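Local coordinates for protein decaprenyl diphosphate synthase (Rhodobacter capsulatus, PDB 3MZV) that probably builds long-chain all-trans polyprenyl diphosphates for quinone side chains by adding isopentenyl diphosphate units to farnesyl diphosphate with the help of magnesium, at residues L90-V95 / V120-F125; L56-T61 / T81-H86; D238-R243 / G271-G276. All coordinates share one frame; numbering follows the deposited sequence.

Contact 1: residues L90-V95 / V120-F125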
loop_
_atom_site.group_PDB
_atom_site.type_symbol
_atom_site.label_atom_id
_atom_site.label_comp_id
_atom_site.label_asym_id
_atom_site.label_seq_id
_atom_site.Cartn_x
_atom_site.Cartn_y
_atom_site.Cartn_z
ATOM N N LEU B 90 -2.712 -8.635 4.538
ATOM C CA LEU B 90 -3.946 -9.290 5.005
ATOM C C LEU B 90 -5.112 -8.341 4.954
ATOM O O LEU B 90 -6.181 -8.730 4.510
ATOM C CB LEU B 90 -3.787 -9.798 6.447
ATOM C CG LEU B 90 -2.796 -10.936 6.601
ATOM C CD1 LEU B 90 -2.713 -11.305 8.090
ATOM C CD2 LEU B 90 -3.129 -12.181 5.759
ATOM N N LEU B 91 -4.934 -7.108 5.419
ATOM C CA LEU B 91 -6.016 -6.139 5.400
ATOM C C LEU B 91 -6.530 -5.937 3.979
ATOM O O LEU B 91 -7.750 -5.825 3.765
ATOM C CB LEU B 91 -5.592 -4.795 5.975
ATOM C CG LEU B 91 -5.531 -4.660 7.490
ATOM C CD1 LEU B 91 -4.656 -3.529 7.913
ATOM C CD2 LEU B 91 -6.986 -4.532 8.075
ATOM N N HIS B 92 -5.587 -5.820 3.023
ATOM C CA HIS B 92 -5.920 -5.628 1.594
ATOM C C HIS B 92 -6.507 -6.897 0.911
ATOM O O HIS B 92 -7.422 -6.778 0.108
ATOM C CB HIS B 92 -4.669 -5.088 0.831
ATOM C CG HIS B 92 -4.364 -3.655 1.134
ATOM N ND1 HIS B 92 -3.508 -2.887 0.371
ATOM C CD2 HIS B 92 -4.837 -2.835 2.099
ATOM C CE1 HIS B 92 -3.468 -1.662 0.856
ATOM N NE2 HIS B 92 -4.269 -1.599 1.904
ATOM N N ASP B 93 -6.048 -8.080 1.271
ATOM C CA ASP B 93 -6.591 -9.348 0.735
ATOM C C ASP B 93 -8.070 -9.489 1.115
ATOM O O ASP B 93 -8.829 -10.074 0.354
ATOM C CB ASP B 93 -5.748 -10.579 1.224
ATOM C CG ASP B 93 -5.871 -11.856 0.303
ATOM O OD1 ASP B 93 -6.196 -11.826 -0.918
ATOM O OD2 ASP B 93 -5.605 -12.959 0.836
ATOM N N ASP B 94 -8.481 -8.917 2.251
ATOM C CA ASP B 94 -9.864 -9.016 2.745
ATOM C C ASP B 94 -10.808 -8.001 2.104
ATOM O O ASP B 94 -12.008 -8.244 2.015
ATOM C CB ASP B 94 -9.927 -8.793 4.269
ATOM C CG ASP B 94 -9.423 -9.998 5.082
ATOM O OD1 ASP B 94 -9.270 -11.101 4.531
ATOM O OD2 ASP B 94 -9.199 -9.826 6.300
ATOM N N VAL B 95 -10.301 -6.840 1.710
ATOM C CA VAL B 95 -11.077 -5.947 0.864
ATOM C C VAL B 95 -11.281 -6.623 -0.491
ATOM O O VAL B 95 -12.418 -6.749 -0.961
ATOM C CB VAL B 95 -10.402 -4.569 0.718
ATOM C CG1 VAL B 95 -11.142 -3.703 -0.307
ATOM C CG2 VAL B 95 -10.393 -3.863 2.081
ATOM N N VAL B 120 -5.865 1.748 6.336
ATOM C CA VAL B 120 -5.038 1.301 7.464
ATOM C C VAL B 120 -3.872 0.480 6.967
ATOM O O VAL B 120 -2.759 0.715 7.385
ATOM C CB VAL B 120 -5.863 0.528 8.519
ATOM C CG1 VAL B 120 -4.936 -0.172 9.513
ATOM C CG2 VAL B 120 -6.765 1.524 9.248
ATOM N N GLY B 121 -4.098 -0.411 6.018
ATOM C CA GLY B 121 -3.011 -1.151 5.407
ATOM C C GLY B 121 -2.002 -0.183 4.777
ATOM O O GLY B 121 -0.782 -0.381 4.870
ATOM N N ASP B 122 -2.490 0.865 4.118
ATOM C CA ASP B 122 -1.535 1.833 3.515
ATOM C C ASP B 122 -0.661 2.556 4.585
ATOM O O ASP B 122 0.560 2.772 4.418
ATOM C CB ASP B 122 -2.278 2.894 2.680
ATOM C CG ASP B 122 -2.900 2.330 1.390
ATOM O OD1 ASP B 122 -2.507 1.265 0.960
ATOM O OD2 ASP B 122 -3.766 3.010 0.800
ATOM N N TYR B 123 -1.320 2.979 5.654
ATOM C CA TYR B 123 -0.650 3.600 6.784
ATOM C C TYR B 123 0.465 2.722 7.343
ATOM O O TYR B 123 1.561 3.214 7.565
ATOM C CB TYR B 123 -1.643 3.931 7.907
ATOM C CG TYR B 123 -1.046 4.829 8.986
ATOM C CD1 TYR B 123 -0.814 6.181 8.747
ATOM C CD2 TYR B 123 -0.653 4.303 10.223
ATOM C CE1 TYR B 123 -0.281 7.015 9.730
ATOM C CE2 TYR B 123 -0.125 5.146 11.212
ATOM C CZ TYR B 123 0.071 6.474 10.957
ATOM O OH TYR B 123 0.602 7.318 11.929
ATOM N N LEU B 124 0.187 1.445 7.565
ATOM C CA LEU B 124 1.170 0.531 8.119
ATOM C C LEU B 124 2.324 0.280 7.144
ATOM O O LEU B 124 3.486 0.206 7.541
ATOM C CB LEU B 124 0.527 -0.807 8.460
ATOM C CG LEU B 124 -0.653 -0.683 9.444
ATOM C CD1 LEU B 124 -1.203 -2.036 9.777
ATOM C CD2 LEU B 124 -0.216 0.082 10.684
ATOM N N PHE B 125 1.981 0.119 5.880
ATOM C CA PHE B 125 2.985 -0.058 4.866
ATOM C C PHE B 125 3.948 1.136 4.852
ATOM O O PHE B 125 5.151 0.958 4.803
ATOM C CB PHE B 125 2.336 -0.216 3.501
ATOM C CG PHE B 125 3.322 -0.648 2.438
ATOM C CD1 PHE B 125 3.726 0.230 1.442
ATOM C CD2 PHE B 125 3.912 -1.894 2.498
ATOM C CE1 PHE B 125 4.655 -0.162 0.459
ATOM C CE2 PHE B 125 4.842 -2.296 1.534
ATOM C CZ PHE B 125 5.216 -1.402 0.490
#
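H92 and D122 meet because both side chains leave their helices beside the backbone N, anti to the carbonyl carbon (chi1 -73° for H92), which carries the imidazole across to the carboxylate. OD1 of D122 lies in the ring plane, 3.1 Å from H92 CE1, at the C-H edge; the ring and carboxylate planes stand 84° apart. NE2 of H92 is 3.5 Å from the same OD1, at too poor an angle for a hydrogen bond. NE2 is instead hydrogen-bonded to V118 O, one turn before D122 on helix 114-133, and ND1 to D122 OD2 of the second subunit. These two acceptors grip both ring nitrogens and would probably favour a charged imidazole. The pair is reciprocal, D122 OD2 of this chain taking the ND1 bond of H92 of the second subunit. In the all-helical fold of the FPP/GGPP synthase family, segments 90-95 of helix 74-96 and 120-125 of helix 114-133 run nearly antiparallel (157°), their axes 9.4 Å apart at closest approach, and D93 and D94 belong to the family's first aspartate-rich motif. An alanine in place of H92 would probably leave D122 of the second subunit without its mate. G121 lets the ring in, its CA 3.7 Å from NE2, where a CB would clash. L91 CD1 rests 3.7 Å from V120 CG1 and 4.2 Å from L124 CD1.

Contact 2: residues L56-T61 / T81-H86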
loop_
_atom_site.group_PDB
_atom_site.type_symbol
_atom_site.label_atom_id
_atom_site.label_comp_id
_atom_site.label_asym_id
_atom_site.label_seq_id
_atom_site.Cartn_x
_atom_site.Cartn_y
_atom_site.Cartn_z
ATOM N N LEU B 56 5.339 -16.392 12.355
ATOM C CA LEU B 56 6.509 -17.064 11.801
ATOM C C LEU B 56 7.420 -16.051 11.106
ATOM O O LEU B 56 8.635 -16.178 11.142
ATOM C CB LEU B 56 6.152 -18.103 10.743
ATOM C CG LEU B 56 5.690 -19.493 11.141
ATOM C CD1 LEU B 56 5.734 -20.421 9.936
ATOM C CD2 LEU B 56 6.560 -20.023 12.280
ATOM N N ARG B 57 6.800 -15.093 10.415
ATOM C CA ARG B 57 7.565 -14.227 9.530
ATOM C C ARG B 57 8.548 -13.324 10.281
ATOM O O ARG B 57 9.711 -13.349 9.944
ATOM C CB ARG B 57 6.648 -13.481 8.562
ATOM C CG ARG B 57 5.869 -14.426 7.624
ATOM C CD ARG B 57 4.722 -13.683 6.991
ATOM N NE ARG B 57 3.888 -14.466 6.086
ATOM C CZ ARG B 57 2.898 -15.275 6.464
ATOM N NH1 ARG B 57 2.668 -15.522 7.734
ATOM N NH2 ARG B 57 2.181 -15.901 5.547
ATOM N N PRO B 58 8.111 -12.576 11.303
ATOM C CA PRO B 58 9.143 -11.844 12.019
ATOM C C PRO B 58 10.155 -12.742 12.727
ATOM O O PRO B 58 11.323 -12.365 12.830
ATOM C CB PRO B 58 8.346 -11.019 13.028
ATOM C CG PRO B 58 7.027 -11.750 13.156
ATOM C CD PRO B 58 6.774 -12.184 11.776
ATOM N N MET B 59 9.722 -13.924 13.208
ATOM C CA MET B 59 10.683 -14.849 13.818
ATOM C C MET B 59 11.772 -15.262 12.870
ATOM O O MET B 59 12.906 -15.518 13.295
ATOM C CB MET B 59 10.023 -16.133 14.358
ATOM C CG MET B 59 9.073 -15.886 15.426
ATOM S SD MET B 59 8.689 -17.429 16.382
ATOM C CE MET B 59 8.279 -16.478 17.803
ATOM N N LEU B 60 11.422 -15.397 11.612
ATOM C CA LEU B 60 12.373 -15.844 10.605
ATOM C C LEU B 60 13.488 -14.808 10.460
ATOM O O LEU B 60 14.657 -15.174 10.278
ATOM C CB LEU B 60 11.692 -16.087 9.261
ATOM C CG LEU B 60 10.972 -17.452 9.089
ATOM C CD1 LEU B 60 10.419 -17.580 7.675
ATOM C CD2 LEU B 60 11.887 -18.600 9.345
ATOM N N THR B 61 13.119 -13.518 10.513
ATOM C CA THR B 61 14.128 -12.462 10.402
ATOM C C THR B 61 15.039 -12.448 11.607
ATOM O O THR B 61 16.266 -12.419 11.471
ATOM C CB THR B 61 13.458 -11.106 10.259
ATOM O OG1 THR B 61 12.780 -11.073 9.019
ATOM C CG2 THR B 61 14.485 -9.915 10.361
ATOM N N THR B 81 9.058 -4.622 10.341
ATOM C CA THR B 81 8.679 -4.253 8.998
ATOM C C THR B 81 8.060 -5.419 8.235
ATOM O O THR B 81 7.013 -5.276 7.598
ATOM C CB THR B 81 9.912 -3.653 8.177
ATOM O OG1 THR B 81 10.439 -2.496 8.841
ATOM C CG2 THR B 81 9.485 -3.315 6.762
ATOM N N VAL B 82 8.666 -6.586 8.340
ATOM C CA VAL B 82 8.112 -7.812 7.756
ATOM C C VAL B 82 6.682 -8.074 8.291
ATOM O O VAL B 82 5.776 -8.377 7.543
ATOM C CB VAL B 82 9.044 -8.993 8.067
ATOM C CG1 VAL B 82 8.354 -10.325 7.812
ATOM C CG2 VAL B 82 10.299 -8.884 7.207
ATOM N N GLU B 83 6.471 -7.887 9.571
ATOM C CA GLU B 83 5.164 -8.090 10.112
ATOM C C GLU B 83 4.169 -7.028 9.671
ATOM O O GLU B 83 3.010 -7.362 9.398
ATOM C CB GLU B 83 5.214 -8.119 11.618
ATOM C CG GLU B 83 3.897 -8.612 12.198
ATOM C CD GLU B 83 3.704 -10.105 12.136
ATOM O OE1 GLU B 83 4.027 -10.764 11.110
ATOM O OE2 GLU B 83 3.177 -10.639 13.147
ATOM N N PHE B 84 4.606 -5.757 9.639
ATOM C CA PHE B 84 3.756 -4.679 9.095
ATOM C C PHE B 84 3.324 -4.992 7.653
ATOM O O PHE B 84 2.155 -4.812 7.284
ATOM C CB PHE B 84 4.475 -3.328 9.131
ATOM C CG PHE B 84 4.405 -2.611 10.472
ATOM C CD1 PHE B 84 3.210 -2.413 11.117
ATOM C CD2 PHE B 84 5.548 -2.049 11.012
ATOM C CE1 PHE B 84 3.151 -1.688 12.314
ATOM C CE2 PHE B 84 5.505 -1.303 12.166
ATOM C CZ PHE B 84 4.290 -1.135 12.831
ATOM N N ILE B 85 4.261 -5.432 6.823
ATOM C CA ILE B 85 3.945 -5.766 5.448
ATOM C C ILE B 85 2.929 -6.912 5.378
ATOM O O ILE B 85 1.943 -6.849 4.627
ATOM C CB ILE B 85 5.228 -6.099 4.630
ATOM C CG1 ILE B 85 6.084 -4.834 4.456
ATOM C CG2 ILE B 85 4.869 -6.668 3.285
ATOM C CD1 ILE B 85 7.514 -5.134 4.006
ATOM N N HIS B 86 3.132 -7.938 6.197
ATOM C CA HIS B 86 2.200 -9.059 6.217
ATOM C C HIS B 86 0.836 -8.555 6.640
ATOM O O HIS B 86 -0.157 -8.919 6.011
ATOM C CB HIS B 86 2.705 -10.155 7.139
ATOM C CG HIS B 86 1.754 -11.287 7.328
ATOM N ND1 HIS B 86 1.341 -12.087 6.291
ATOM C CD2 HIS B 86 1.170 -11.783 8.447
ATOM C CE1 HIS B 86 0.525 -13.014 6.750
ATOM N NE2 HIS B 86 0.399 -12.847 8.056
#
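R57 and H86 make the stacked part of this contact. The guanidinium lies flat on one face of the imidazole, with centres 3.7 Å apart and planes 15° from parallel. CE1 of H86 sits over the middle of the guanidinium, 3.3 Å from CZ, whereas NH1 is displaced toward the rim of the ring. The extended run of R57 from CG to NE lets its methylene add a CH-pi contact, CD standing 4.0 Å from the ring centroid. H86 offers this face because its CG is anti to the backbone N (chi1 174°). NE and ND1 come close, but their angle rules out a hydrogen bond, so the pair is held by stacking.

The van der Waals packing centres on V82, which points its two methyls at different residues: CG1 is 3.7 Å from R57 CB, and CG2 is 3.8 Å from T61 OG1, a hydroxyl bonded to A187 O. E83, bent at chi2, packs its carboxylate oxygen OE1 against the proline ring, 3.2 Å from P58 CD.

The polar interaction of E83 is a salt bridge from OE2 to R55. R55, R57 and P58 lie in the family's GGKRLRP sequence, parts of which in relatives help bind isopentenyl diphosphate; the same role here is probable.

Segment 56-61, the start of helix 56-67, packs nearly antiparallel (156°) on segment 81-86 of helix 74-96, the short axes 8.5 Å apart at closest approach. F184 of helix 169-194 and F216 of helix 199-224 touch R57, L183 borders H86, and L144 of helix 138-161 reaches V82.

Contact 3: residues D238-R243 / G271-G276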
loop_
_atom_site.group_PDB
_atom_site.type_symbol
_atom_site.label_atom_id
_atom_site.label_comp_id
_atom_site.label_asym_id
_atom_site.label_seq_id
_atom_site.Cartn_x
_atom_site.Cartn_y
_atom_site.Cartn_z
ATOM N N ASP B 238 -13.093 -23.323 0.742
ATOM C CA ASP B 238 -13.018 -21.919 0.325
ATOM C C ASP B 238 -12.375 -21.751 -1.048
ATOM O O ASP B 238 -12.826 -20.947 -1.857
ATOM C CB ASP B 238 -12.211 -21.058 1.321
ATOM C CG ASP B 238 -12.929 -20.838 2.660
ATOM O OD1 ASP B 238 -14.157 -21.089 2.771
ATOM O OD2 ASP B 238 -12.236 -20.384 3.606
ATOM N N ASP B 239 -11.281 -22.456 -1.308
ATOM C CA ASP B 239 -10.601 -22.270 -2.573
ATOM C C ASP B 239 -11.508 -22.740 -3.721
ATOM O O ASP B 239 -11.525 -22.130 -4.812
ATOM C CB ASP B 239 -9.282 -23.052 -2.606
ATOM C CG ASP B 239 -8.226 -22.464 -1.682
ATOM O OD1 ASP B 239 -8.409 -21.316 -1.214
ATOM O OD2 ASP B 239 -7.235 -23.157 -1.410
ATOM N N PHE B 240 -12.249 -23.816 -3.452
ATOM C CA PHE B 240 -13.170 -24.399 -4.441
ATOM C C PHE B 240 -14.276 -23.369 -4.770
ATOM O O PHE B 240 -14.475 -23.012 -5.910
ATOM C CB PHE B 240 -13.779 -25.681 -3.908
ATOM C CG PHE B 240 -14.662 -26.398 -4.913
ATOM C CD1 PHE B 240 -14.125 -26.991 -6.047
ATOM C CD2 PHE B 240 -16.011 -26.509 -4.689
ATOM C CE1 PHE B 240 -14.965 -27.646 -6.972
ATOM C CE2 PHE B 240 -16.850 -27.165 -5.580
ATOM C CZ PHE B 240 -16.321 -27.727 -6.729
ATOM N N ARG B 241 -14.935 -22.860 -3.739
ATOM C CA ARG B 241 -15.922 -21.737 -3.921
ATOM C C ARG B 241 -15.371 -20.543 -4.693
ATOM O O ARG B 241 -16.063 -19.977 -5.547
ATOM C CB ARG B 241 -16.464 -21.301 -2.563
ATOM C CG ARG B 241 -17.313 -22.418 -1.930
ATOM C CD ARG B 241 -17.859 -22.115 -0.502
ATOM N NE ARG B 241 -18.154 -23.402 0.150
ATOM C CZ ARG B 241 -17.474 -23.956 1.162
ATOM N NH1 ARG B 241 -16.460 -23.324 1.758
ATOM N NH2 ARG B 241 -17.840 -25.168 1.602
ATOM N N GLU B 242 -14.128 -20.147 -4.426
ATOM C CA GLU B 242 -13.525 -19.037 -5.141
ATOM C C GLU B 242 -12.928 -19.425 -6.482
ATOM O O GLU B 242 -12.378 -18.581 -7.196
ATOM C CB GLU B 242 -12.451 -18.378 -4.281
ATOM C CG GLU B 242 -12.964 -18.019 -2.923
ATOM C CD GLU B 242 -12.499 -16.677 -2.503
ATOM O OE1 GLU B 242 -11.249 -16.525 -2.386
ATOM O OE2 GLU B 242 -13.384 -15.785 -2.312
ATOM N N ARG B 243 -13.020 -20.719 -6.821
ATOM C CA ARG B 243 -12.622 -21.201 -8.127
ATOM C C ARG B 243 -11.156 -20.961 -8.400
ATOM O O ARG B 243 -10.733 -20.768 -9.555
ATOM C CB ARG B 243 -13.538 -20.644 -9.205
ATOM C CG ARG B 243 -14.999 -20.950 -8.877
ATOM C CD ARG B 243 -15.981 -19.900 -9.359
ATOM N NE ARG B 243 -15.934 -19.738 -10.810
ATOM C CZ ARG B 243 -16.616 -18.818 -11.481
ATOM N NH1 ARG B 243 -16.498 -18.749 -12.798
ATOM N NH2 ARG B 243 -17.404 -17.966 -10.834
ATOM N N GLY B 271 -18.570 -21.770 -12.856
ATOM C CA GLY B 271 -18.921 -21.495 -11.460
ATOM C C GLY B 271 -20.304 -21.934 -11.016
ATOM O O GLY B 271 -20.819 -21.482 -9.986
ATOM N N ASP B 272 -20.912 -22.852 -11.769
ATOM C CA ASP B 272 -22.191 -23.425 -11.410
ATOM C C ASP B 272 -21.922 -24.522 -10.397
ATOM O O ASP B 272 -21.747 -25.698 -10.749
ATOM C CB ASP B 272 -22.852 -23.959 -12.676
ATOM C CG ASP B 272 -24.181 -24.685 -12.419
ATOM O OD1 ASP B 272 -24.708 -24.689 -11.274
ATOM O OD2 ASP B 272 -24.694 -25.275 -13.407
ATOM N N GLN B 273 -21.825 -24.145 -9.134
ATOM C CA GLN B 273 -21.580 -25.120 -8.078
ATOM C C GLN B 273 -22.867 -25.420 -7.382
ATOM O O GLN B 273 -23.628 -24.521 -7.095
ATOM C CB GLN B 273 -20.493 -24.643 -7.111
ATOM C CG GLN B 273 -19.179 -24.467 -7.822
ATOM C CD GLN B 273 -18.037 -23.911 -6.974
ATOM O OE1 GLN B 273 -18.175 -23.665 -5.767
ATOM N NE2 GLN B 273 -16.882 -23.746 -7.613
ATOM N N GLN B 274 -23.125 -26.694 -7.123
ATOM C CA GLN B 274 -24.352 -27.097 -6.502
ATOM C C GLN B 274 -23.995 -27.990 -5.346
ATOM O O GLN B 274 -22.849 -28.377 -5.193
ATOM C CB GLN B 274 -25.284 -27.807 -7.506
ATOM C CG GLN B 274 -25.493 -27.013 -8.838
ATOM C CD GLN B 274 -26.441 -27.716 -9.806
ATOM O OE1 GLN B 274 -27.276 -28.517 -9.395
ATOM N NE2 GLN B 274 -26.304 -27.426 -11.092
ATOM N N ASP B 275 -24.979 -28.322 -4.527
ATOM C CA ASP B 275 -24.699 -29.159 -3.358
ATOM C C ASP B 275 -24.113 -30.485 -3.745
ATOM O O ASP B 275 -24.586 -31.145 -4.673
ATOM C CB ASP B 275 -25.939 -29.349 -2.502
ATOM C CG ASP B 275 -26.248 -28.116 -1.725
ATOM O OD1 ASP B 275 -25.528 -27.855 -0.733
ATOM O OD2 ASP B 275 -27.172 -27.388 -2.136
ATOM N N GLY B 276 -23.044 -30.857 -3.041
ATOM C CA GLY B 276 -22.340 -32.095 -3.316
ATOM C C GLY B 276 -21.108 -31.926 -4.214
ATOM O O GLY B 276 -20.264 -32.812 -4.264
#
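Q273 donates from NE2 to F240 O over 3.0 Å, and the N-H points almost straight at the oxygen (170°). The donor rises above the carbonyl plane instead of lying in it, while the oxygen stays close to the plane of the Q273 amide. That same amide is stacked on the F240 ring, their planes 17° apart, with NE2 over the ring centre, 3.9 Å above the ring plane. OE1, still beside the ring atom CD2, comes 3.5 Å from R241 CA, and R243 CG closes in on NE2 at 3.6 Å.

Beside this pair, the guanidinium of R243 covers G271: CA of the glycine lies over its centre, 3.5 Å from NE. A CB on G271 would collide with NH2, and the residue's positive phi is another reason for a glycine there.

In the next shell, F240 O takes a second bond, from R243 N at 2.9 Å, which arrives from the opposite face of the carbonyl plane. This bond belongs to the Schellman motif that ends helix 238-241 at R243. Q273 NE2 is gripped twice, by F240 O and by V267 O, and R243 NE bonds to I268 O. D272 centres an inverse gamma turn that helps lead the chain from G271 to Q273.

The contact therefore fastens helix 238-241 and the residues after it to the loop between helices 258-270 and 277-287. F240 also packs on V267, L278 and A281, while D239 N bonds to D224, at the end of helix 199-224 in the family's second aspartate-rich motif.

How the contacts relate
From the N terminus, contact 2 comes first, bringing helix 56-67 back against helix 74-96 and closing a loop of 19 residues. The latter helix then runs on to contact 1, which closes a 24-residue excursion containing a small two-stranded sheet, where helix 74-96 meets helix 114-133. Contact 3 follows much later, closing 27 mostly helical residues and joining helix 238-241 to the loop between helices 258-270 and 277-287. The three stand in series, with none nested or crossed. Contacts 1 and 2 share helix 74-96 and touch directly, L124 O lying 4.0 Å from F84 CB. Contact 3 is separate, its centre about 33 Å from that of contact 2, on the opposite side of the chain's centre.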